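Putative trimethylamine methyltransferase (Rhizobium meliloti, PDB 4YYC) is a trimethylamine methyltransferase of the MttB family and probably transfers a methyl group from a methylated amine to an acceptor. Local coordinates at the interface of chains A and B. Numbering follows the deposited sequence. Chains: chain A/B, Putative trimethylamine methyltransferase.

Contact 1: the interface of chains A and B. Residues chain A 466, 468-470, 473; chain B 147, 364-365.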
# COMPACT_ATOMS: atom_id res chain seq x y z
N ASP A 466 3.56 3.45 17.95
CA ASP A 466 4.33 4.21 18.87
C ASP A 466 4.98 5.38 18.13
O ASP A 466 5.82 5.20 17.23
CB ASP A 466 5.40 3.35 19.55
CG ASP A 466 6.14 4.09 20.60
OD1 ASP A 466 6.77 5.13 20.27
OD2 ASP A 466 6.11 3.69 21.82
N ASN A 468 6.35 8.00 19.91
CA ASN A 468 7.14 8.70 20.91
C ASN A 468 8.62 8.78 20.56
O ASN A 468 9.10 8.10 19.65
CB ASN A 468 6.93 8.03 22.25
CG ASN A 468 5.52 8.20 22.76
OD1 ASN A 468 4.86 9.22 22.48
ND2 ASN A 468 5.04 7.23 23.50
N SER A 469 9.35 9.60 21.29
CA SER A 469 10.81 9.64 21.12
C SER A 469 11.44 8.30 21.39
O SER A 469 10.88 7.49 22.13
CB SER A 469 11.44 10.65 22.09
OG SER A 469 11.26 10.24 23.45
N PHE A 470 12.62 8.07 20.84
CA PHE A 470 13.44 6.90 21.20
C PHE A 470 13.56 6.76 22.72
O PHE A 470 13.39 5.68 23.28
CB PHE A 470 14.86 6.98 20.57
CG PHE A 470 15.80 5.98 21.13
CD1 PHE A 470 15.69 4.65 20.83
CD2 PHE A 470 16.77 6.38 22.02
CE1 PHE A 470 16.55 3.72 21.39
CE2 PHE A 470 17.63 5.46 22.57
CZ PHE A 470 17.51 4.14 22.26
N TRP A 473 10.36 5.52 24.32
CA TRP A 473 10.09 4.15 23.89
C TRP A 473 11.05 3.15 24.58
O TRP A 473 10.64 2.05 24.96
CB TRP A 473 10.17 4.08 22.36
CG TRP A 473 10.18 2.71 21.73
CD1 TRP A 473 9.10 1.98 21.33
CD2 TRP A 473 11.34 1.95 21.40
NE1 TRP A 473 9.55 0.80 20.73
CE2 TRP A 473 10.91 0.76 20.78
CE3 TRP A 473 12.70 2.18 21.51
CZ2 TRP A 473 11.81 -0.23 20.34
CZ3 TRP A 473 13.59 1.20 21.06
CH2 TRP A 473 13.13 0.02 20.48
N ARG B 147 21.22 2.79 12.96
CA ARG B 147 21.11 1.52 13.64
C ARG B 147 22.02 0.57 12.95
O ARG B 147 21.75 0.22 11.78
CB ARG B 147 19.68 1.02 13.58
CG ARG B 147 18.87 1.51 14.70
CD ARG B 147 19.03 0.70 15.98
NE ARG B 147 18.03 1.14 16.89
CZ ARG B 147 17.93 0.77 18.14
NH1 ARG B 147 18.81 -0.06 18.70
NH2 ARG B 147 16.95 1.27 18.84
N LYS B 364 10.58 2.92 15.99
CA LYS B 364 11.97 2.87 16.42
C LYS B 364 12.71 1.63 15.93
O LYS B 364 13.93 1.54 16.06
CB LYS B 364 12.06 2.99 17.95
CG LYS B 364 12.07 4.43 18.47
CD LYS B 364 10.95 5.34 18.06
CE LYS B 364 9.62 4.90 18.59
NZ LYS B 364 8.55 5.82 18.13
N VAL B 365 11.94 0.66 15.43
CA VAL B 365 12.49 -0.64 15.05
C VAL B 365 11.85 -1.04 13.71
O VAL B 365 10.76 -0.56 13.41
CB VAL B 365 12.22 -1.72 16.12
CG1 VAL B 365 13.18 -1.53 17.26
CG2 VAL B 365 10.79 -1.69 16.60
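B:Lys364 and A:Trp473 show how one lysine can serve an interface twice, with its aliphatic stem packed on an indole and its amine bound to oxygens beyond it. The polar part is concentrated at NZ. It donates to the backbone O of A:Asn468 at 2.8 Å, lying in the carbonyl plane on a lone pair. A second bond, to the backbone O of A:Asp466, comes from above that carbonyl plane. The third is a salt bridge of 2.9 Å to the carboxylate oxygen OD1 of A:Asp466, met on its anti side but tilted out of the carboxylate plane. From the opposite face of the carboxylate, the backbone N of A:Asn468 also binds OD1 at 2.9 Å, a second-shell bond that helps fix the acid for the lysine.

The apolar part is a slide of lysine over indole. CB sits 3.6 Å from the centroid of the six-membered ring of A:Trp473, while bends at chi2 (55°) and chi3 (65°) carry the chain along the face towards the oxygens. CG1 of B:Val365 touches CH2 of the same indole at 3.6 Å. NH2 of B:Arg147 approaches CE1 of A:Phe470, its guanidinium steeply inclined to the phenyl ring. An alanine here, though it keeps CB over the ring, would probably leave A:Asp466 without its cationic mate and the indole under CG and CE less covered.

In the fold, helix 470-475 of chain A and the loop before it meet the chain B loop leading into helix 368-383, with the end of strand 145-147 alongside.

Contact 2: the interface of chains A and B. Residues chain A 371, 374-375, 409-410, 413; chain B 372, 376.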
# COMPACT_ATOMS: atom_id res chain seq x y z
N ALA A 371 3.71 -7.52 7.53
CA ALA A 371 3.10 -6.19 7.37
C ALA A 371 3.20 -5.68 5.95
O ALA A 371 2.23 -5.13 5.44
CB ALA A 371 3.75 -5.22 8.34
N SER A 374 0.73 -7.75 3.86
CA SER A 374 -0.63 -7.36 4.19
C SER A 374 -0.99 -5.97 3.73
O SER A 374 -2.07 -5.76 3.16
CB SER A 374 -0.84 -7.44 5.69
OG SER A 374 -0.66 -8.80 6.18
N ALA A 375 -0.07 -5.02 3.87
CA ALA A 375 -0.29 -3.67 3.46
C ALA A 375 -0.40 -3.57 1.91
O ALA A 375 -1.27 -2.86 1.38
CB ALA A 375 0.84 -2.79 3.91
N ILE A 409 -3.27 -5.68 14.83
CA ILE A 409 -2.48 -4.78 13.96
C ILE A 409 -3.27 -4.49 12.68
O ILE A 409 -3.40 -3.34 12.23
CB ILE A 409 -1.11 -5.40 13.61
CG1 ILE A 409 -0.26 -5.55 14.87
CG2 ILE A 409 -0.39 -4.59 12.50
CD1 ILE A 409 0.94 -6.47 14.67
N ASP A 410 -3.86 -5.54 12.11
CA ASP A 410 -4.59 -5.39 10.87
C ASP A 410 -5.85 -4.54 11.06
O ASP A 410 -6.18 -3.71 10.20
CB ASP A 410 -5.03 -6.75 10.31
CG ASP A 410 -3.90 -7.64 9.83
OD1 ASP A 410 -2.83 -7.11 9.44
OD2 ASP A 410 -4.12 -8.91 9.73
N GLN A 413 -5.18 -0.97 10.78
CA GLN A 413 -5.06 -0.59 9.39
C GLN A 413 -6.42 -0.43 8.75
O GLN A 413 -6.64 0.48 7.92
CB GLN A 413 -4.16 -1.56 8.60
CG GLN A 413 -2.72 -1.56 9.08
CD GLN A 413 -2.03 -0.21 8.86
OE1 GLN A 413 -2.05 0.33 7.74
NE2 GLN A 413 -1.47 0.36 9.90
N HIS B 372 4.14 -1.20 7.89
CA HIS B 372 2.84 -0.67 7.46
C HIS B 372 2.97 0.80 7.06
O HIS B 372 2.43 1.21 6.06
CB HIS B 372 1.77 -0.84 8.52
CG HIS B 372 1.12 -2.18 8.52
ND1 HIS B 372 0.27 -2.60 7.51
CD2 HIS B 372 1.14 -3.18 9.43
CE1 HIS B 372 -0.20 -3.80 7.82
NE2 HIS B 372 0.36 -4.20 8.94
N ASN B 376 2.42 1.95 3.23
CA ASN B 376 1.34 2.85 2.92
C ASN B 376 1.92 4.04 2.16
O ASN B 376 1.34 4.48 1.15
CB ASN B 376 0.60 3.30 4.16
CG ASN B 376 -0.20 2.17 4.79
OD1 ASN B 376 -0.44 1.09 4.20
ND2 ASN B 376 -0.65 2.44 6.03
O HOH W 1 -1.30 -1.12 5.61
O HOH W 2 -0.03 -6.81 9.71
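Helix 368-383 of chain B lays B:His372 between helices 368-383 and 404-420 of chain A, a small example of how a flat polar ring is buried without losing its polar partners. The imidazole is sandwiched. On one face lies the methyl CB of A:Ala371, 3.8 Å from the ring centroid; on the opposite face is CG of A:Gln413, 3.7 Å from it. The side-chain amide of A:Gln413 continues this second layer, nearly parallel to the ring at 16°. A bend at chi2 (-64°) folds the glutamine over the imidazole. CG2 of A:Ile409 adds an apolar contact with CD2 of B:His372, and CB of A:Ala375 packs near ND1.

Both ring nitrogens reach water. NE2 of B:His372 pairs with water 2 at 2.7 Å, in the ring plane, and that water also contacts OD1 of A:Asp410. ND1 pairs with water 1, which lies 2.7 Å from OE1 of A:Gln413 and is shared with OD1 of B:Asn376. These links should limit rotation of the ring, and the nearby carboxylate may favour its protonated form. ND2 of B:Asn376 donates to OE1 of A:Gln413 at 3.1 Å, almost straight at 170° and on a lone pair of the carbonyl.

In the fold, B:Asn376 lies one turn beyond B:His372, so one helix of chain B presents both residues to the helix pair of chain A.

Contact 3: the interface of chains A and B. Residues chain A 73-74, 76, 78, 98, 249-250; chain B 440-441.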
# COMPACT_ATOMS: atom_id res chain seq x y z
N ILE A 73 -13.35 -25.31 -23.91
CA ILE A 73 -12.76 -26.13 -22.84
C ILE A 73 -13.85 -26.54 -21.86
O ILE A 73 -13.94 -27.72 -21.53
CB ILE A 73 -11.61 -25.40 -22.12
CG1 ILE A 73 -10.52 -25.07 -23.14
CG2 ILE A 73 -11.09 -26.25 -20.98
CD1 ILE A 73 -9.43 -24.18 -22.60
N GLY A 74 -14.66 -25.59 -21.43
CA GLY A 74 -15.74 -25.87 -20.51
C GLY A 74 -15.30 -25.90 -19.06
O GLY A 74 -14.13 -25.69 -18.74
N GLU A 76 -15.92 -28.17 -15.41
CA GLU A 76 -16.47 -29.39 -14.79
C GLU A 76 -17.43 -29.06 -13.65
O GLU A 76 -17.12 -28.24 -12.79
CB GLU A 76 -15.35 -30.25 -14.23
CG GLU A 76 -14.35 -30.74 -15.27
CD GLU A 76 -14.65 -32.14 -15.74
OE1 GLU A 76 -14.68 -33.06 -14.90
OE2 GLU A 76 -14.88 -32.33 -16.96
N ARG A 78 -18.81 -31.43 -11.01
CA ARG A 78 -18.57 -32.84 -10.67
C ARG A 78 -19.48 -33.39 -9.59
O ARG A 78 -19.80 -32.72 -8.65
CB ARG A 78 -17.13 -33.04 -10.25
CG ARG A 78 -16.20 -32.76 -11.38
CD ARG A 78 -14.76 -33.05 -11.01
NE ARG A 78 -13.88 -32.97 -12.19
CZ ARG A 78 -12.54 -33.07 -12.11
NH1 ARG A 78 -11.95 -33.19 -10.93
NH2 ARG A 78 -11.80 -32.99 -13.21
N ARG A 98 -18.37 -32.32 -18.04
CA ARG A 98 -17.85 -31.04 -18.54
C ARG A 98 -19.00 -30.27 -19.18
O ARG A 98 -19.67 -30.78 -20.07
CB ARG A 98 -16.78 -31.29 -19.60
CG ARG A 98 -16.03 -30.05 -20.05
CD ARG A 98 -15.07 -29.54 -19.01
NE ARG A 98 -14.00 -30.51 -18.79
CZ ARG A 98 -12.94 -30.70 -19.57
NH1 ARG A 98 -12.72 -29.95 -20.68
NH2 ARG A 98 -12.07 -31.66 -19.24
N PRO A 249 -8.03 -25.42 -11.27
CA PRO A 249 -8.68 -24.81 -12.45
C PRO A 249 -9.99 -25.50 -12.90
O PRO A 249 -10.02 -26.70 -13.12
CB PRO A 249 -7.63 -24.95 -13.56
CG PRO A 249 -6.80 -26.14 -13.14
CD PRO A 249 -6.80 -26.15 -11.63
N MSE A 250 -11.03 -24.67 -13.07
CA MSE A 250 -12.20 -24.94 -13.92
C MSE A 250 -12.98 -26.16 -13.44
O MSE A 250 -13.52 -26.90 -14.25
CB MSE A 250 -11.72 -25.02 -15.40
CG MSE A 250 -11.13 -23.66 -15.86
SE MSE A 250 -10.41 -23.85 -17.68
CE MSE A 250 -8.66 -24.69 -17.24
N GLY B 440 -6.12 -27.72 -18.92
CA GLY B 440 -7.55 -28.02 -18.83
C GLY B 440 -8.06 -28.19 -17.39
O GLY B 440 -7.30 -28.09 -16.41
N PRO B 441 -9.37 -28.43 -17.26
CA PRO B 441 -9.94 -28.49 -15.92
C PRO B 441 -9.38 -29.63 -15.07
O PRO B 441 -9.18 -30.74 -15.56
CB PRO B 441 -11.44 -28.71 -16.19
CG PRO B 441 -11.67 -28.12 -17.56
CD PRO B 441 -10.42 -28.51 -18.31
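B:Pro441 points its ring at the flat face of A:Arg98, illustrating how a guanidinium can act as a platform for an apolar group while its edge does polar work. CG of the proline stands over the centre of the guanidinium, 3.5 Å from CZ, with the side chains crossing at about a right angle. Bends at chi2 (72°) and chi3 (66°) turn the arginine to offer this face. Bonds within chain A hold the platform: NH1 of A:Arg98 donates to the backbone O of A:Ile73 at 2.7 Å, and NE forms a salt bridge to OE2 of A:Glu76. The other oxygen, OE1, takes a 2.8 Å bond from NE of A:Arg78 on its anti lone pair, tying two arginines to one acid.

Around the rest of the ring, CG2 of A:Ile73 meets CD of B:Pro441 at 3.6 Å and CG of A:Glu76 meets CB. The selenomethionine A:Met250 adds its CB to the proline's surroundings, while its methyl CE lies against B:Gly440.

In the fold, the chain B segment just after helix 433-439 lodges among the end of helix 56-73, strands 75-77 and 98-100, and the loop before strand 251-252 of chain A.

Centres of C-alpha atoms place contact 1 about 18 Å from contact 2 and about 54 Å from contact 3, with contacts 2 and 3 about 37 Å apart. The first two are joined through chain B: the loop used in contact 1 runs into helix 368-383, which serves contact 2. Contact 3 is remote and engages the segment after helix 433-439, which reaches far across the partner. Two-fold symmetry repeats each contact with the chains exchanged. Such widely spaced, mutual embraces suggest a stable dimer, although the deposited assembly alone does not prove it.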